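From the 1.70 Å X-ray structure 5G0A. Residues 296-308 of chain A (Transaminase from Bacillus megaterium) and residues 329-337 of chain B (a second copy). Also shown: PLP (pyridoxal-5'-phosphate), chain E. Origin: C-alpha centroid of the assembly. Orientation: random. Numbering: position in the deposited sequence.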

# COMPACT_ATOMS: atom_id res chain seq x y z
N MET A 296 -6.32 20.43 16.34
CA MET A 296 -7.35 21.38 16.71
C MET A 296 -8.15 21.85 15.48
O MET A 296 -7.63 21.93 14.37
CB MET A 296 -6.69 22.59 17.41
CG MET A 296 -6.19 22.30 18.83
SD MET A 296 -5.11 23.67 19.35
CE MET A 296 -3.57 23.29 18.51
N GLY A 297 -9.41 22.20 15.71
CA GLY A 297 -10.31 22.76 14.69
C GLY A 297 -11.57 23.16 15.44
O GLY A 297 -11.50 23.40 16.66
N LYS A 298 -12.71 23.23 14.75
CA LYS A 298 -14.01 23.48 15.39
C LYS A 298 -13.99 24.64 16.40
O LYS A 298 -14.04 25.80 16.00
CB LYS A 298 -14.53 22.16 15.99
CG LYS A 298 -14.85 21.17 14.85
CD LYS A 298 -15.53 19.87 15.36
CE LYS A 298 -15.99 18.91 14.21
NZ LYS A 298 -15.22 17.67 14.16
N GLY A 299 -13.96 24.32 17.69
CA GLY A 299 -13.87 25.34 18.77
C GLY A 299 -12.67 26.27 18.71
O GLY A 299 -12.69 27.31 19.38
N LEU A 300 -11.65 25.93 17.92
CA LEU A 300 -10.50 26.82 17.69
C LEU A 300 -10.94 28.22 17.22
O LEU A 300 -10.43 29.26 17.73
CB LEU A 300 -9.51 26.20 16.68
CG LEU A 300 -8.28 27.05 16.28
CD1 LEU A 300 -7.33 27.27 17.46
CD2 LEU A 300 -7.55 26.36 15.12
N SER A 301 -11.87 28.27 16.28
CA SER A 301 -12.50 29.56 15.92
C SER A 301 -14.00 29.60 16.23
O SER A 301 -14.69 30.57 15.87
CB SER A 301 -12.30 29.85 14.43
OG SER A 301 -12.96 28.82 13.69
N SER A 302 -14.50 28.55 16.87
CA SER A 302 -15.95 28.33 17.04
C SER A 302 -16.67 28.41 15.71
O SER A 302 -17.80 28.93 15.62
CB SER A 302 -16.56 29.32 18.06
OG SER A 302 -16.05 29.02 19.36
N SER A 303 -16.00 27.90 14.67
CA SER A 303 -16.53 27.92 13.30
C SER A 303 -16.82 29.31 12.72
O SER A 303 -17.48 29.41 11.70
CB SER A 303 -17.82 27.08 13.19
OG SER A 303 -17.58 25.79 13.68
N SER A 304 -16.31 30.37 13.34
CA SER A 304 -16.58 31.72 12.79
C SER A 304 -15.96 31.86 11.40
O SER A 304 -16.59 32.40 10.49
CB SER A 304 -16.05 32.81 13.73
OG SER A 304 -14.67 32.60 14.02
N LEU A 305 -14.73 31.35 11.24
CA LEU A 305 -14.11 31.18 9.93
C LEU A 305 -13.33 29.87 9.95
O LEU A 305 -13.05 29.33 11.03
CB LEU A 305 -13.15 32.34 9.61
CG LEU A 305 -13.80 33.70 9.35
CD1 LEU A 305 -12.69 34.75 9.24
CD2 LEU A 305 -14.68 33.72 8.10
N PRO A 306 -12.99 29.33 8.75
CA PRO A 306 -12.25 28.05 8.75
C PRO A 306 -10.84 28.18 9.35
O PRO A 306 -10.05 29.00 8.89
CB PRO A 306 -12.18 27.69 7.26
CG PRO A 306 -13.39 28.38 6.65
CD PRO A 306 -13.42 29.72 7.40
N ALA A 307 -10.55 27.36 10.37
CA ALA A 307 -9.19 27.28 10.93
C ALA A 307 -9.01 25.92 11.57
O ALA A 307 -9.95 25.35 12.14
CB ALA A 307 -8.99 28.36 12.01
N GLY A 308 -7.78 25.41 11.45
CA GLY A 308 -7.33 24.23 12.17
C GLY A 308 -5.92 24.48 12.67
O GLY A 308 -5.27 25.47 12.28
N SER B 329 -17.33 17.33 5.95
CA SER B 329 -16.21 18.22 6.22
C SER B 329 -16.83 19.40 6.98
O SER B 329 -17.76 20.03 6.48
CB SER B 329 -15.56 18.68 4.91
OG SER B 329 -14.78 19.84 5.14
N THR B 330 -16.35 19.70 8.19
CA THR B 330 -17.02 20.73 9.02
C THR B 330 -17.27 22.03 8.22
O THR B 330 -18.42 22.49 8.12
CB THR B 330 -16.22 21.04 10.31
OG1 THR B 330 -16.03 19.81 11.04
CG2 THR B 330 -17.00 22.02 11.20
N TYR B 331 -16.21 22.61 7.66
CA TYR B 331 -16.30 23.93 7.06
C TYR B 331 -16.70 23.93 5.58
O TYR B 331 -16.78 24.99 4.96
CB TYR B 331 -15.03 24.75 7.30
CG TYR B 331 -14.79 24.95 8.79
CD1 TYR B 331 -15.86 25.25 9.64
CD2 TYR B 331 -13.53 24.81 9.34
CE1 TYR B 331 -15.67 25.42 11.01
CE2 TYR B 331 -13.33 25.00 10.71
CZ TYR B 331 -14.41 25.30 11.53
OH TYR B 331 -14.27 25.48 12.91
N ALA B 332 -16.94 22.74 5.01
CA ALA B 332 -17.43 22.69 3.63
C ALA B 332 -18.71 23.50 3.48
O ALA B 332 -19.71 23.20 4.14
CB ALA B 332 -17.69 21.24 3.21
N GLY B 333 -18.67 24.50 2.61
CA GLY B 333 -19.84 25.34 2.32
C GLY B 333 -20.03 26.49 3.30
O GLY B 333 -21.07 27.15 3.29
N HIS B 334 -19.02 26.72 4.14
CA HIS B 334 -19.09 27.77 5.18
C HIS B 334 -19.77 29.02 4.64
O HIS B 334 -19.30 29.60 3.67
CB HIS B 334 -17.68 28.11 5.69
CG HIS B 334 -17.70 28.96 6.93
ND1 HIS B 334 -18.22 30.25 6.95
CD2 HIS B 334 -17.33 28.68 8.20
CE1 HIS B 334 -18.14 30.72 8.18
NE2 HIS B 334 -17.61 29.79 8.96
N PRO B 335 -20.90 29.45 5.27
CA PRO B 335 -21.71 30.47 4.57
C PRO B 335 -20.97 31.79 4.35
O PRO B 335 -21.21 32.47 3.35
CB PRO B 335 -22.94 30.64 5.49
CG PRO B 335 -22.49 30.15 6.84
CD PRO B 335 -21.52 29.01 6.53
N VAL B 336 -20.07 32.16 5.26
CA VAL B 336 -19.34 33.44 5.10
C VAL B 336 -18.26 33.30 4.02
O VAL B 336 -18.07 34.21 3.20
CB VAL B 336 -18.74 33.92 6.43
CG1 VAL B 336 -17.98 35.23 6.25
CG2 VAL B 336 -19.84 34.08 7.47
N ALA B 337 -17.58 32.14 3.98
CA ALA B 337 -16.66 31.87 2.87
C ALA B 337 -17.42 31.87 1.53
O ALA B 337 -16.89 32.38 0.52
CB ALA B 337 -15.94 30.53 3.07
N1 PLP E . -11.06 14.94 14.24
C2 PLP E . -12.13 14.91 15.05
C2A PLP E . -12.10 14.21 16.39
C3 PLP E . -13.34 15.62 14.65
O3 PLP E . -14.42 15.61 15.46
C4 PLP E . -13.34 16.35 13.37
C4A PLP E . -14.56 17.15 12.95
C5 PLP E . -12.11 16.29 12.57
C6 PLP E . -11.02 15.56 13.03
C5A PLP E . -12.00 16.91 11.18
O4P PLP E . -12.29 18.28 11.14
P PLP E . -12.80 18.94 9.77
O1P PLP E . -11.89 18.52 8.65
O2P PLP E . -14.23 18.45 9.62
O3P PLP E . -12.70 20.40 10.05
O HOH W 1 -11.81 26.30 13.87

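Turns dominate both stretches where they meet, although B:Val336, in the helix that starts at B:Pro335, also takes part. In chain A a short 3-10 segment at A:Gly299 and A:Leu300 leads into a type I' turn from A:Ser301 to A:Ser304, closed by A:Ser304 N to A:Ser301 O at 3.0 Å. Chain B folds through a type I turn, B:Ser329 to B:Ala332, then a type II turn, B:Tyr331 to B:His334, in which B:Gly333 takes the positive phi that favours glycine, before a helix begins at B:Pro335. The overlapping turns aim the CA-to-CB bonds of B:Thr330, B:Tyr331 and B:His334 toward chain A.

B:Tyr331 gives up the most area, and its ring combines two kinds of contact. Carbon packs on carbon where B:Tyr331 CD2 lies 3.8 Å from A:Pro306 CB, while OH reaches a polar pocket formed by the chain A loop. There a water bonds to B:Tyr331 OH (2.8 Å) and donates to A:Ser301 OG (2.8 Å) and A:Ala307 O (2.7 Å). A:Ser301 OG in turn donates to A:Leu305 O at 2.7 Å, so this small hydroxyl ties the loop together as well as holding the water.

B:His334 works at both ends of its imidazole. B:His334 ND1 accepts from B:Val336 N at 3.2 Å, capping the helix, which leaves B:His334 NE2 to donate to A:Ser303 O at 2.8 Å, near the ring plane. A:Pro306 CD sits over one ring face, 4.1 Å from B:His334 CD2; the same proline thus packs against both aromatic side chains. Farther along, A:Leu305 CD2 meets B:Val336 CG1 at 4.1 Å.

The cofactor supplies the remaining link. A:Lys298 NZ is covalently joined to PLP C4A (1.5 Å), and B:Thr330 donates to PLP O2P from both N (2.8 Å) and OG1 (2.7 Å), so one PLP is held by both chains.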